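Local coordinates for Alpha/beta hydrolase fold protein (PDB 4PW0) that is of unknown specific function but probably works as a hydrolase of the alpha/beta hydrolase fold, with a serine nucleophile, at residues P15-A27 and I68-T80. Numbering follows the deposited sequence. Where two conformers were deposited one is given.
Sequences PTQYIEVNGTRYA and IFDNKGVGLSSGT
D70 N donates a nearly straight hydrogen bond to A27 O (2.9 Å), continuing the antiparallel pairing of strands 24-31 and 66-69. The D70 carbonyl oxygen then lies in plane at the edge of the Y26 ring, 3.5 Å from CD1. K72 runs on past this ring: its CE reaches T24 OG1 at 3.4 Å and also touches Y26 OH, whose hydrogen bond goes to E94 of helix 85-98. L76 packs its CB on A27 CB (3.7 Å), while CD1 reaches T16 CG2 and the Y18 hydroxyl. S77 OG takes the A27 N-H (2.9 Å, 171°) and donates to D70 O from 47° outside the carbonyl plane, tying S77 and D70 together beside A27. S78 grips R25 twice: its N donates to R25 O, and its OG, set between backbone N and carbonyl carbon (chi1 75°), accepts from R25 N at 2.9 Å. Two serine hydroxyls thus take the place of backbone carbonyls as acceptors for the N-H groups of R25 and A27, beside the 17-21/24-31 hairpin, whose type I' turn spans V21 to T24. The arrangement is that of the N-terminal antiparallel edge of an alpha/beta hydrolase sheet, bound to the loop leaving strand 66-69.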
# COMPACT_ATOMS: atom_id res chain seq x y z
N PRO A 15 31.73 -7.74 -1.25
CA PRO A 15 32.51 -8.11 -2.40
C PRO A 15 31.66 -8.88 -3.38
O PRO A 15 30.74 -9.61 -2.97
CB PRO A 15 33.59 -9.03 -1.83
CG PRO A 15 33.02 -9.53 -0.58
CD PRO A 15 32.18 -8.40 -0.03
N THR A 16 32.01 -8.76 -4.66
CA THR A 16 31.43 -9.62 -5.66
C THR A 16 32.03 -11.02 -5.48
O THR A 16 33.25 -11.20 -5.46
CB THR A 16 31.62 -9.03 -7.05
OG1 THR A 16 31.11 -7.67 -7.06
CG2 THR A 16 30.92 -9.88 -8.09
N GLN A 17 31.16 -11.99 -5.27
CA GLN A 17 31.49 -13.39 -5.11
C GLN A 17 31.08 -14.17 -6.34
O GLN A 17 30.28 -13.70 -7.17
CB GLN A 17 30.85 -13.96 -3.87
CG GLN A 17 31.27 -13.24 -2.60
CD GLN A 17 30.72 -13.88 -1.34
OE1 GLN A 17 29.85 -13.32 -0.65
NE2 GLN A 17 31.20 -15.06 -1.04
N TYR A 18 31.66 -15.35 -6.50
CA TYR A 18 31.44 -16.15 -7.67
C TYR A 18 31.23 -17.58 -7.24
O TYR A 18 31.89 -18.08 -6.29
CB TYR A 18 32.61 -16.06 -8.67
CG TYR A 18 32.98 -14.67 -9.06
CD1 TYR A 18 32.29 -13.96 -10.07
CD2 TYR A 18 33.95 -13.99 -8.35
CE1 TYR A 18 32.63 -12.66 -10.35
CE2 TYR A 18 34.28 -12.68 -8.62
CZ TYR A 18 33.62 -12.02 -9.63
OH TYR A 18 33.95 -10.71 -9.88
N ILE A 19 30.31 -18.25 -7.92
CA ILE A 19 30.06 -19.67 -7.70
C ILE A 19 29.85 -20.38 -9.02
O ILE A 19 29.10 -19.91 -9.89
CB ILE A 19 28.92 -19.96 -6.70
CG1 ILE A 19 28.83 -21.47 -6.40
CG2 ILE A 19 27.57 -19.44 -7.20
CD1 ILE A 19 27.96 -21.79 -5.21
N GLU A 20 30.56 -21.50 -9.21
CA GLU A 20 30.50 -22.27 -10.43
C GLU A 20 29.44 -23.36 -10.27
O GLU A 20 29.47 -24.12 -9.27
CB GLU A 20 31.87 -22.89 -10.74
CG GLU A 20 33.03 -21.88 -10.79
CD GLU A 20 33.27 -21.28 -12.17
OE1 GLU A 20 32.82 -21.88 -13.16
OE2 GLU A 20 33.92 -20.22 -12.27
N VAL A 21 28.49 -23.41 -11.21
CA VAL A 21 27.31 -24.28 -11.14
C VAL A 21 27.02 -24.85 -12.53
O VAL A 21 26.73 -24.09 -13.45
CB VAL A 21 26.06 -23.43 -10.74
CG1 VAL A 21 24.86 -24.32 -10.54
CG2 VAL A 21 26.31 -22.62 -9.46
N ASN A 22 27.15 -26.16 -12.74
CA ASN A 22 26.76 -26.75 -14.03
C ASN A 22 27.39 -26.00 -15.22
O ASN A 22 26.71 -25.72 -16.23
CB ASN A 22 25.21 -26.75 -14.12
CG ASN A 22 24.67 -27.45 -15.36
OD1 ASN A 22 25.26 -28.41 -15.88
ND2 ASN A 22 23.51 -26.99 -15.83
N GLY A 23 28.67 -25.66 -15.10
CA GLY A 23 29.41 -24.99 -16.16
C GLY A 23 29.23 -23.47 -16.30
O GLY A 23 29.71 -22.87 -17.23
N THR A 24 28.52 -22.84 -15.38
CA THR A 24 28.29 -21.39 -15.42
C THR A 24 28.86 -20.76 -14.14
O THR A 24 28.60 -21.27 -13.01
CB THR A 24 26.76 -21.11 -15.51
OG1 THR A 24 26.22 -21.70 -16.70
CG2 THR A 24 26.47 -19.63 -15.45
N ARG A 25 29.55 -19.64 -14.29
CA ARG A 25 30.04 -18.84 -13.16
C ARG A 25 28.98 -17.78 -12.88
O ARG A 25 28.74 -16.94 -13.74
CB ARG A 25 31.35 -18.13 -13.50
CG ARG A 25 31.78 -17.05 -12.50
CD ARG A 25 32.61 -15.89 -13.09
NE ARG A 25 32.17 -15.42 -14.41
CZ ARG A 25 32.55 -14.27 -15.00
NH1 ARG A 25 33.31 -13.37 -14.37
NH2 ARG A 25 32.09 -13.99 -16.23
N TYR A 26 28.34 -17.85 -11.72
CA TYR A 26 27.38 -16.83 -11.26
C TYR A 26 28.05 -15.84 -10.33
O TYR A 26 28.67 -16.26 -9.33
CB TYR A 26 26.19 -17.47 -10.57
CG TYR A 26 25.28 -18.24 -11.49
CD1 TYR A 26 24.20 -17.63 -12.14
CD2 TYR A 26 25.46 -19.60 -11.69
CE1 TYR A 26 23.38 -18.34 -12.96
CE2 TYR A 26 24.61 -20.32 -12.52
CZ TYR A 26 23.55 -19.69 -13.15
OH TYR A 26 22.71 -20.35 -14.03
N ALA A 27 27.90 -14.56 -10.65
CA ALA A 27 28.36 -13.47 -9.82
C ALA A 27 27.22 -13.01 -8.88
O ALA A 27 26.06 -12.87 -9.29
CB ALA A 27 28.82 -12.30 -10.68
N ILE A 68 21.82 -10.48 -3.92
CA ILE A 68 21.68 -9.94 -5.27
C ILE A 68 22.59 -10.73 -6.18
O ILE A 68 23.70 -11.14 -5.76
CB ILE A 68 21.94 -8.42 -5.36
CG1 ILE A 68 23.28 -8.00 -4.71
CG2 ILE A 68 20.77 -7.64 -4.74
CD1 ILE A 68 23.68 -6.57 -4.99
N PHE A 69 22.14 -11.03 -7.38
CA PHE A 69 22.91 -11.84 -8.31
C PHE A 69 22.72 -11.45 -9.74
O PHE A 69 21.66 -10.91 -10.11
CB PHE A 69 22.62 -13.34 -8.11
CG PHE A 69 21.31 -13.81 -8.69
CD1 PHE A 69 20.09 -13.51 -8.06
CD2 PHE A 69 21.29 -14.54 -9.83
CE1 PHE A 69 18.90 -13.93 -8.62
CE2 PHE A 69 20.10 -14.99 -10.40
CZ PHE A 69 18.89 -14.67 -9.79
N ASP A 70 23.69 -11.79 -10.58
CA ASP A 70 23.55 -11.72 -12.01
C ASP A 70 23.12 -13.08 -12.53
O ASP A 70 23.81 -14.11 -12.31
CB ASP A 70 24.81 -11.31 -12.70
CG ASP A 70 25.18 -9.84 -12.56
OD1 ASP A 70 24.27 -8.98 -12.51
OD2 ASP A 70 26.43 -9.54 -12.52
N ASN A 71 21.97 -13.15 -13.17
CA ASN A 71 21.54 -14.39 -13.79
C ASN A 71 22.50 -14.74 -14.96
O ASN A 71 23.34 -13.94 -15.36
CB ASN A 71 20.06 -14.27 -14.18
CG ASN A 71 19.32 -15.59 -14.13
OD1 ASN A 71 19.88 -16.68 -14.38
ND2 ASN A 71 18.02 -15.53 -13.78
N LYS A 72 22.34 -15.94 -15.55
CA LYS A 72 23.26 -16.48 -16.52
C LYS A 72 23.47 -15.48 -17.66
O LYS A 72 22.52 -14.92 -18.22
CB LYS A 72 22.70 -17.78 -17.07
CG LYS A 72 23.62 -18.45 -18.09
CD LYS A 72 23.03 -19.75 -18.63
CE LYS A 72 23.03 -20.86 -17.61
NZ LYS A 72 22.49 -22.11 -18.25
N GLY A 73 24.74 -15.20 -17.96
CA GLY A 73 25.12 -14.32 -19.03
C GLY A 73 25.12 -12.83 -18.75
O GLY A 73 25.57 -12.05 -19.56
N VAL A 74 24.52 -12.44 -17.64
CA VAL A 74 24.36 -11.02 -17.32
C VAL A 74 25.59 -10.53 -16.56
O VAL A 74 25.96 -11.10 -15.55
CB VAL A 74 23.10 -10.81 -16.46
CG1 VAL A 74 22.93 -9.34 -16.09
CG2 VAL A 74 21.89 -11.30 -17.20
N GLY A 75 26.20 -9.44 -17.01
CA GLY A 75 27.27 -8.80 -16.25
C GLY A 75 28.43 -9.77 -16.07
O GLY A 75 28.82 -10.47 -17.03
N LEU A 76 28.88 -9.88 -14.83
CA LEU A 76 30.03 -10.77 -14.51
C LEU A 76 29.65 -12.26 -14.47
O LEU A 76 30.54 -13.11 -14.32
CB LEU A 76 30.67 -10.34 -13.20
CG LEU A 76 31.59 -9.13 -13.32
CD1 LEU A 76 31.78 -8.55 -11.92
CD2 LEU A 76 32.90 -9.48 -14.04
N SER A 77 28.37 -12.62 -14.59
CA SER A 77 28.04 -14.02 -14.77
C SER A 77 28.36 -14.49 -16.18
O SER A 77 28.09 -13.83 -17.19
CB SER A 77 26.58 -14.31 -14.44
OG SER A 77 26.40 -14.13 -13.07
N SER A 78 28.92 -15.68 -16.26
CA SER A 78 29.29 -16.21 -17.57
C SER A 78 28.09 -16.82 -18.31
O SER A 78 26.99 -16.96 -17.75
CB SER A 78 30.42 -17.26 -17.42
OG SER A 78 29.92 -18.48 -16.90
N GLY A 79 28.36 -17.24 -19.53
CA GLY A 79 27.43 -17.99 -20.31
C GLY A 79 26.50 -17.15 -21.18
O GLY A 79 26.73 -15.94 -21.38
N THR A 80 25.49 -17.81 -21.69
CA THR A 80 24.55 -17.30 -22.68
C THR A 80 23.22 -17.09 -21.97
O THR A 80 22.69 -17.98 -21.35
CB THR A 80 24.35 -18.34 -23.79
OG1 THR A 80 25.59 -18.53 -24.46
CG2 THR A 80 23.36 -17.88 -24.83
O HOH W 1 24.67 -23.71 -16.07
O HOH W 2 29.94 -20.35 -18.92